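Local coordinates for protein putative N-acetylmuramoyl-L-alanine amidase,autolysin cwp6 (Peptoclostridium difficile, PDB 5J72) that probably hydrolyses the amide bond between N-acetylmuramoyl and L-alanine in peptidoglycan, as a zinc-dependent autolysin held at the cell wall through CWB2 modules, at residues K10-G15 with V106-I111; A365-K370 with A385-P390; N36-D41 with E74-K79. All coordinates share one frame; numbering follows the deposited sequence. Where two conformers were deposited one is given.

From the N terminus, the chain first runs through 10-15 and only returns to it at 106-111, so contact 1 closes a long loop made mostly of strands. Contact 3 (36-41 with 74-79) is nested inside that loop and pairs two strands of the same N-terminal domain; strand 72-82 of contact 3 is also the antiparallel neighbour of strand 106-113 of contact 1. Contact 2 (365-370 with 385-390) follows in series, a short closure within a CWB2 module. Strand 128-135 pairs with both 106-113 and 411-418, and 411-418 with 362-370, which ties the N-terminal domain to this module. Contacts 1 and 2 have centres about 16 Å apart.

Contact 1 of 3, residues K10-G15 with V106-I111; sequences KSVVLG and VTQEFI
K10 opens a parallel strand pairing: its O accepts T107 N at 2.9 Å, with the donor above the carbonyl plane. Its aliphatic chain, bent from chi2 onward, crosses V106 at about a right angle, and NZ turns away to the carbonyl O of D103, a calcium-binding residue in a structure of this protein, though no ion is bound to it here. S11 directs OG anti to the backbone N (chi1 -177°), beside CG of E109, and one water joins S11 OG to E109 OE1. V12 uses both backbone groups: its N donates to T107 O at 2.8 Å, nearly along the C=O axis, and its O receives E109 N at 2.8 Å in the carbonyl plane. On the opposite face from S11, CG2 of V12 meets V106 CG1 at 3.7 Å and also lies against CB of Q108. CB and CG1 of V13 both touch E109 O. Beside L14 a water spans the segments, accepting from L14 N and donating to E109 O. L14 CD1 lies 3.8 Å from Q108 NE2, whose extended side chain reaches past V13; its amide is fixed by W73 NE1 at OE1 and by K65 O at NE2. The pair thus lies between Y63 of strand 56-63, which covers V12, V106 and Q108, and strands 128-135 and 411-418, where P131 touches V13 and E109, and T414 and Y416 touch S11.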
loop_
_atom_site.group_PDB
_atom_site.type_symbol
_atom_site.label_atom_id
_atom_site.label_comp_id
_atom_site.label_asym_id
_atom_site.label_seq_id
_atom_site.Cartn_x
_atom_site.Cartn_y
_atom_site.Cartn_z
ATOM N N LYS A 10 17.257 -1.222 10.270
ATOM C CA LYS A 10 18.477 -0.439 10.348
ATOM C C LYS A 10 18.125 1.052 10.553
ATOM O O LYS A 10 19.004 1.892 10.762
ATOM C CB LYS A 10 19.246 -0.576 9.053
ATOM C CG LYS A 10 19.673 -2.054 8.782
ATOM C CD LYS A 10 20.458 -2.601 9.996
ATOM C CE LYS A 10 21.943 -2.490 9.852
ATOM N NZ LYS A 10 22.442 -2.658 8.419
ATOM N N SER A 11 16.835 1.375 10.476
ATOM C CA SER A 11 16.343 2.746 10.741
ATOM C C SER A 11 15.219 2.593 11.774
ATOM O O SER A 11 14.267 1.817 11.534
ATOM C CB SER A 11 15.832 3.376 9.446
ATOM O OG SER A 11 15.418 4.708 9.678
ATOM N N VAL A 12 15.315 3.260 12.933
ATOM C CA VAL A 12 14.317 3.101 13.990
ATOM C C VAL A 12 13.949 4.494 14.574
ATOM O O VAL A 12 14.465 5.493 14.079
ATOM C CB VAL A 12 14.878 2.173 15.130
ATOM C CG1 VAL A 12 15.191 0.771 14.559
ATOM C CG2 VAL A 12 16.136 2.779 15.761
ATOM N N VAL A 13 13.093 4.510 15.573
ATOM C CA VAL A 13 12.777 5.754 16.306
ATOM C C VAL A 13 12.721 5.296 17.763
ATOM O O VAL A 13 12.752 4.124 18.061
ATOM C CB VAL A 13 11.413 6.416 15.896
ATOM C CG1 VAL A 13 11.395 6.779 14.394
ATOM C CG2 VAL A 13 10.280 5.444 16.162
ATOM N N LEU A 14 12.616 6.234 18.696
ATOM C CA LEU A 14 12.481 5.869 20.118
ATOM C C LEU A 14 11.257 5.000 20.299
ATOM O O LEU A 14 10.145 5.383 19.819
ATOM C CB LEU A 14 12.378 7.219 20.917
ATOM C CG LEU A 14 12.318 7.011 22.444
ATOM C CD1 LEU A 14 13.681 6.475 23.010
ATOM C CD2 LEU A 14 12.034 8.402 23.099
ATOM N N GLY A 15 11.419 3.837 20.935
ATOM C CA GLY A 15 10.321 2.917 21.158
ATOM C C GLY A 15 10.253 1.802 20.107
ATOM O O GLY A 15 9.447 0.891 20.249
ATOM N N VAL A 106 22.694 1.094 13.449
ATOM C CA VAL A 106 21.253 1.340 13.345
ATOM C C VAL A 106 21.009 2.787 13.637
ATOM O O VAL A 106 21.507 3.264 14.680
ATOM C CB VAL A 106 20.515 0.406 14.350
ATOM C CG1 VAL A 106 19.048 0.821 14.464
ATOM C CG2 VAL A 106 20.649 -1.056 13.874
ATOM N N THR A 107 20.324 3.511 12.722
ATOM C CA THR A 107 20.088 4.933 12.916
ATOM C C THR A 107 18.742 5.162 13.593
ATOM O O THR A 107 17.694 4.649 13.138
ATOM C CB THR A 107 20.145 5.640 11.543
ATOM O OG1 THR A 107 21.410 5.365 10.966
ATOM C CG2 THR A 107 19.974 7.143 11.680
ATOM N N GLN A 108 18.755 5.936 14.680
ATOM C CA GLN A 108 17.521 6.267 15.409
ATOM C C GLN A 108 17.130 7.675 15.036
ATOM O O GLN A 108 17.750 8.667 15.454
ATOM C CB GLN A 108 17.747 6.143 16.931
ATOM C CG GLN A 108 16.476 6.423 17.741
ATOM C CD GLN A 108 16.690 5.941 19.164
ATOM O OE1 GLN A 108 17.219 4.862 19.398
ATOM N NE2 GLN A 108 16.201 6.717 20.161
ATOM N N GLU A 109 16.071 7.806 14.237
ATOM C CA GLU A 109 15.613 9.128 13.796
ATOM C C GLU A 109 14.482 9.581 14.713
ATOM O O GLU A 109 14.058 8.846 15.602
ATOM C CB GLU A 109 15.021 9.012 12.388
ATOM C CG GLU A 109 15.936 8.303 11.432
ATOM C CD GLU A 109 16.942 9.276 10.791
ATOM O OE1 GLU A 109 17.596 8.880 9.814
ATOM O OE2 GLU A 109 17.076 10.407 11.262
ATOM N N PHE A 110 13.980 10.792 14.494
ATOM C CA PHE A 110 12.867 11.280 15.298
ATOM C C PHE A 110 11.884 12.087 14.461
ATOM O O PHE A 110 12.244 12.541 13.379
ATOM C CB PHE A 110 13.364 12.105 16.519
ATOM C CG PHE A 110 14.095 13.368 16.144
ATOM C CD1 PHE A 110 15.470 13.374 16.012
ATOM C CD2 PHE A 110 13.402 14.557 15.945
ATOM C CE1 PHE A 110 16.147 14.531 15.667
ATOM C CE2 PHE A 110 14.074 15.721 15.595
ATOM C CZ PHE A 110 15.445 15.701 15.453
ATOM N N ILE A 111 10.662 12.226 14.937
ATOM C CA ILE A 111 9.596 12.991 14.224
ATOM C C ILE A 111 10.043 14.417 14.059
ATOM O O ILE A 111 10.430 15.039 15.066
ATOM C CB ILE A 111 8.328 12.899 15.094
ATOM C CG1 ILE A 111 7.700 11.504 14.885
ATOM C CG2 ILE A 111 7.333 14.028 14.694
ATOM C CD1 ILE A 111 6.732 11.149 16.083
HETATM O O HOH W 1 22.201 2.905 9.924
HETATM O O HOH W 2 17.338 6.436 8.842
HETATM O O HOH W 3 12.752 9.068 17.962
#

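Contact 2 of 3, residues A365-K370 with A385-P390; sequences AMLVAK and AKLKAP
Methyl groups of A365, L367, L387 and A389 form the apolar centre of this beta-alpha-beta unit, in which strand 362-370 leads through helix 375-387 to the parallel strand 391-394 of a CWB2 module. The methyl of A389 runs end-on into the flank of the A365 methyl, CB to CB 3.7 Å. L367 has CG anti to its carbonyl carbon (chi1 -75°), which together with chi2 80° brings L367 CD1 to 3.8 Å from A389 CB and, more loosely, to 4.2 Å from L387 CD1. Y416 of strand 411-418 packs on A365, L367 and L387, while L383 and A384 of the helix add to the cover over L367. On the other side of the strand M366 starts away from the contact, with CG anti to the backbone N, and then bends at chi2 and chi3 so that SD returns to P390. The thioether and the proline ring cross at about a right angle, and M366 SD lies 3.6 Å from P390 CG. Farther out, K388 is the first residue to leave helical angles; its positive phi and the bonds back into the last turn, among them K388 N to A385 O, make a Schellman motif. L387 O accepts from R9 NH2, which links the helix end to the N-terminal part of the chain, and from S364 OG on the first strand. The buried O of A365 has no polar partner and lies 3.4 Å from P390 CD. Just before strand 391-394, P390 O receives L367 N at 2.9 Å, almost straight at 175° and nearly along the C=O axis.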
loop_
_atom_site.group_PDB
_atom_site.type_symbol
_atom_site.label_atom_id
_atom_site.label_comp_id
_atom_site.label_asym_id
_atom_site.label_seq_id
_atom_site.Cartn_x
_atom_site.Cartn_y
_atom_site.Cartn_z
ATOM N N ALA A 365 6.327 0.531 10.080
ATOM C CA ALA A 365 6.815 1.323 8.951
ATOM C C ALA A 365 5.799 1.370 7.840
ATOM O O ALA A 365 4.814 0.643 7.906
ATOM C CB ALA A 365 8.072 0.706 8.385
ATOM N N MET A 366 6.046 2.206 6.828
ATOM C CA MET A 366 5.181 2.221 5.645
ATOM C C MET A 366 6.077 2.437 4.546
ATOM O O MET A 366 6.851 3.374 4.591
ATOM C CB MET A 366 4.114 3.360 5.681
ATOM C CG MET A 366 3.252 3.411 4.394
ATOM S SD MET A 366 1.950 2.189 4.518
ATOM C CE MET A 366 0.742 3.105 5.515
ATOM N N LEU A 367 6.055 1.562 3.528
ATOM C CA LEU A 367 6.934 1.772 2.379
ATOM C C LEU A 367 6.091 2.380 1.278
ATOM O O LEU A 367 5.070 1.793 0.919
ATOM C CB LEU A 367 7.566 0.410 1.885
ATOM C CG LEU A 367 8.716 -0.163 2.801
ATOM C CD1 LEU A 367 8.048 -0.872 4.014
ATOM C CD2 LEU A 367 9.609 -1.171 2.053
ATOM N N VAL A 368 6.551 3.485 0.660
ATOM C CA VAL A 368 5.690 4.170 -0.318
ATOM C C VAL A 368 6.279 4.146 -1.695
ATOM O O VAL A 368 7.362 4.671 -1.898
ATOM C CB VAL A 368 5.511 5.662 0.126
ATOM C CG1 VAL A 368 4.642 6.413 -0.930
ATOM C CG2 VAL A 368 4.852 5.705 1.497
ATOM N N ALA A 369 5.569 3.513 -2.661
ATOM C CA ALA A 369 6.031 3.399 -4.017
ATOM C C ALA A 369 5.021 4.079 -4.984
ATOM O O ALA A 369 3.838 4.234 -4.671
ATOM C CB ALA A 369 6.112 1.910 -4.412
ATOM N N LYS A 370 5.526 4.485 -6.140
ATOM C CA LYS A 370 4.712 5.087 -7.175
ATOM C C LYS A 370 3.787 4.043 -7.713
ATOM O O LYS A 370 4.242 2.929 -7.954
ATOM C CB LYS A 370 5.642 5.573 -8.290
ATOM C CG LYS A 370 6.485 6.780 -7.850
ATOM C CD LYS A 370 7.495 7.241 -8.964
ATOM C CE LYS A 370 8.585 6.223 -9.204
ATOM N NZ LYS A 370 9.352 6.493 -10.454
ATOM N N ALA A 385 8.561 -7.135 3.550
ATOM C CA ALA A 385 8.283 -8.389 4.279
ATOM C C ALA A 385 9.237 -8.535 5.529
ATOM O O ALA A 385 8.795 -8.930 6.586
ATOM C CB ALA A 385 8.563 -9.558 3.356
ATOM N N LYS A 386 10.509 -8.237 5.355
ATOM C CA LYS A 386 11.518 -8.305 6.463
ATOM C C LYS A 386 11.071 -7.341 7.629
ATOM O O LYS A 386 11.095 -7.693 8.800
ATOM C CB LYS A 386 12.880 -7.819 5.894
ATOM C CG LYS A 386 14.018 -7.865 6.974
ATOM C CD LYS A 386 15.354 -7.437 6.302
ATOM C CE LYS A 386 16.455 -7.287 7.371
ATOM N NZ LYS A 386 16.891 -8.603 7.950
ATOM N N LEU A 387 10.657 -6.151 7.269
ATOM C CA LEU A 387 10.201 -5.139 8.254
ATOM C C LEU A 387 8.788 -5.406 8.786
ATOM O O LEU A 387 8.352 -4.727 9.737
ATOM C CB LEU A 387 10.197 -3.745 7.573
ATOM C CG LEU A 387 11.561 -3.295 7.053
ATOM C CD1 LEU A 387 11.413 -1.932 6.302
ATOM C CD2 LEU A 387 12.558 -3.202 8.312
ATOM N N LYS A 388 8.056 -6.381 8.186
ATOM C CA LYS A 388 6.679 -6.743 8.526
ATOM C C LYS A 388 5.809 -5.457 8.442
ATOM O O LYS A 388 5.066 -5.128 9.394
ATOM C CB LYS A 388 6.600 -7.436 9.881
ATOM C CG LYS A 388 7.482 -8.733 9.903
ATOM C CD LYS A 388 7.259 -9.421 11.267
ATOM C CE LYS A 388 8.027 -10.727 11.504
ATOM N NZ LYS A 388 7.919 -11.626 10.350
ATOM N N ALA A 389 5.932 -4.771 7.331
ATOM C CA ALA A 389 5.294 -3.478 7.047
ATOM C C ALA A 389 4.646 -3.489 5.654
ATOM O O ALA A 389 5.056 -4.228 4.770
ATOM C CB ALA A 389 6.335 -2.349 7.096
ATOM N N PRO A 390 3.608 -2.688 5.446
ATOM C CA PRO A 390 2.928 -2.638 4.145
ATOM C C PRO A 390 3.573 -1.740 3.136
ATOM O O PRO A 390 4.328 -0.814 3.460
ATOM C CB PRO A 390 1.527 -2.077 4.495
ATOM C CG PRO A 390 1.818 -1.191 5.805
ATOM C CD PRO A 390 2.965 -1.874 6.519
#

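Contact 3 of 3, residues N36-D41 with E74-K79; sequences NFMCYD and ELQSIK
Two antiparallel strands lie 4.4 Å apart at closest axis approach, with N-to-C directions at 145°, and their register slips by one residue between N36 and F37. N36 O takes Q76 N at 2.7 Å and, weakly, S77 N, while N36 N donates to S77 O; M38 and E74 exchange a reciprocal pair of backbone bonds. On one face, L75 CD1 lies over the F37 ring off-centre, 4.2 Å from its centroid, a CH-pi contact. I5 of strand 3-7 packs on L75 there. Q76, in the bulge, points toward the first strand. Q76 CG, anti to the carbonyl carbon (chi1 -50°), sits 3.5 Å from M38 CG; the bend at chi2 (-68°) then folds the amide back, Q76 NE2 to E74 O at 3.0 Å. E74 O takes two donors, M38 N in the carbonyl plane and Q76 NE2 from well above it; the second bond is straight and lies in the plane of the Q76 amide, fixing its rotation. N36 OD1 rests against Q76 CG, and N36 CB against S77 OG. E74 OE2 forms a salt bridge with K102. With Q76 and S77 both facing N36, the geometry is that of a classic beta bulge.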
loop_
_atom_site.group_PDB
_atom_site.type_symbol
_atom_site.label_atom_id
_atom_site.label_comp_id
_atom_site.label_asym_id
_atom_site.label_seq_id
_atom_site.Cartn_x
_atom_site.Cartn_y
_atom_site.Cartn_z
ATOM N N ASN A 36 25.958 -5.692 23.096
ATOM C CA ASN A 36 26.058 -4.364 23.696
ATOM C C ASN A 36 26.314 -3.396 22.560
ATOM O O ASN A 36 27.175 -3.620 21.721
ATOM C CB ASN A 36 27.200 -4.322 24.734
ATOM C CG ASN A 36 27.347 -2.944 25.298
ATOM O OD1 ASN A 36 28.052 -2.103 24.673
ATOM N ND2 ASN A 36 26.627 -2.573 26.402
ATOM N N PHE A 37 25.520 -2.302 22.522
ATOM C CA PHE A 37 25.727 -1.250 21.510
ATOM C C PHE A 37 25.991 0.052 22.244
ATOM O O PHE A 37 25.616 0.169 23.418
ATOM C CB PHE A 37 24.397 -1.010 20.735
ATOM C CG PHE A 37 23.833 -2.265 20.083
ATOM C CD1 PHE A 37 22.946 -3.081 20.763
ATOM C CD2 PHE A 37 24.183 -2.612 18.808
ATOM C CE1 PHE A 37 22.407 -4.226 20.157
ATOM C CE2 PHE A 37 23.646 -3.770 18.191
ATOM C CZ PHE A 37 22.768 -4.549 18.883
ATOM N N MET A 38 26.565 1.061 21.547
ATOM C CA MET A 38 26.703 2.371 22.180
ATOM C C MET A 38 26.380 3.413 21.164
ATOM O O MET A 38 26.673 3.232 19.970
ATOM C CB MET A 38 28.174 2.705 22.613
ATOM C CG MET A 38 28.689 1.798 23.738
ATOM S SD MET A 38 28.060 2.239 25.407
ATOM C CE MET A 38 29.002 3.791 25.742
ATOM N N CYS A 39 25.769 4.505 21.621
ATOM C CA CYS A 39 25.592 5.652 20.747
ATOM C C CYS A 39 26.284 6.806 21.600
ATOM O O CYS A 39 25.726 7.204 22.620
ATOM C CB CYS A 39 24.112 5.941 20.493
ATOM S SG CYS A 39 23.877 7.468 19.506
ATOM N N TYR A 40 27.476 7.273 21.162
ATOM C CA TYR A 40 28.315 8.247 21.914
ATOM C C TYR A 40 28.572 7.597 23.275
ATOM O O TYR A 40 29.143 6.501 23.278
ATOM C CB TYR A 40 27.575 9.602 22.008
ATOM C CG TYR A 40 28.500 10.683 22.485
ATOM C CD1 TYR A 40 29.720 10.908 21.860
ATOM C CD2 TYR A 40 28.168 11.477 23.584
ATOM C CE1 TYR A 40 30.592 11.900 22.314
ATOM C CE2 TYR A 40 29.034 12.464 24.045
ATOM C CZ TYR A 40 30.238 12.676 23.401
ATOM O OH TYR A 40 31.062 13.712 23.827
ATOM N N ASP A 41 28.139 8.169 24.394
ATOM C CA ASP A 41 28.414 7.522 25.681
ATOM C C ASP A 41 27.237 6.776 26.273
ATOM O O ASP A 41 27.252 6.406 27.446
ATOM C CB ASP A 41 28.912 8.593 26.670
ATOM C CG ASP A 41 27.900 9.647 26.988
ATOM O OD1 ASP A 41 26.870 9.735 26.268
ATOM O OD2 ASP A 41 28.120 10.402 27.984
ATOM N N GLU A 74 26.058 1.625 17.604
ATOM C CA GLU A 74 27.174 0.836 17.032
ATOM C C GLU A 74 27.426 -0.355 17.904
ATOM O O GLU A 74 27.522 -0.229 19.129
ATOM C CB GLU A 74 28.448 1.710 16.996
ATOM C CG GLU A 74 28.201 2.889 16.044
ATOM C CD GLU A 74 29.445 3.780 15.807
ATOM O OE1 GLU A 74 30.540 3.347 16.040
ATOM O OE2 GLU A 74 29.274 4.922 15.389
ATOM N N LEU A 75 27.521 -1.525 17.299
ATOM C CA LEU A 75 27.721 -2.752 18.085
ATOM C C LEU A 75 29.132 -2.777 18.697
ATOM O O LEU A 75 30.111 -2.566 17.979
ATOM C CB LEU A 75 27.595 -3.984 17.107
ATOM C CG LEU A 75 27.821 -5.345 17.817
ATOM C CD1 LEU A 75 26.824 -5.676 18.909
ATOM C CD2 LEU A 75 27.797 -6.438 16.685
ATOM N N GLN A 76 29.247 -3.013 20.018
ATOM C CA GLN A 76 30.569 -3.055 20.705
ATOM C C GLN A 76 31.037 -4.455 21.047
ATOM O O GLN A 76 32.236 -4.715 20.984
ATOM C CB GLN A 76 30.470 -2.327 22.025
ATOM C CG GLN A 76 29.828 -0.924 21.844
ATOM C CD GLN A 76 30.735 -0.043 21.091
ATOM O OE1 GLN A 76 31.855 0.215 21.520
ATOM N NE2 GLN A 76 30.306 0.498 19.969
ATOM N N SER A 77 30.141 -5.332 21.395
ATOM C CA SER A 77 30.578 -6.620 21.871
ATOM C C SER A 77 29.448 -7.587 22.032
ATOM O O SER A 77 28.269 -7.223 22.031
ATOM C CB SER A 77 31.249 -6.445 23.258
ATOM O OG SER A 77 30.302 -5.973 24.216
ATOM N N ILE A 78 29.812 -8.869 22.178
ATOM C CA ILE A 78 28.830 -9.903 22.476
ATOM C C ILE A 78 29.329 -10.659 23.670
ATOM O O ILE A 78 30.489 -11.102 23.666
ATOM C CB ILE A 78 28.689 -10.890 21.269
ATOM C CG1 ILE A 78 28.100 -10.153 20.076
ATOM C CG2 ILE A 78 27.788 -12.067 21.706
ATOM C CD1 ILE A 78 28.011 -11.036 18.765
ATOM N N LYS A 79 28.485 -10.820 24.693
ATOM C CA LYS A 79 28.904 -11.571 25.846
ATOM C C LYS A 79 28.159 -12.918 25.799
ATOM O O LYS A 79 26.934 -12.909 25.641
ATOM C CB LYS A 79 28.499 -10.845 27.173
ATOM C CG LYS A 79 28.891 -11.689 28.419
ATOM C CD LYS A 79 28.783 -10.863 29.746
ATOM C CE LYS A 79 28.822 -11.747 30.956
ATOM N NZ LYS A 79 28.954 -10.927 32.201
#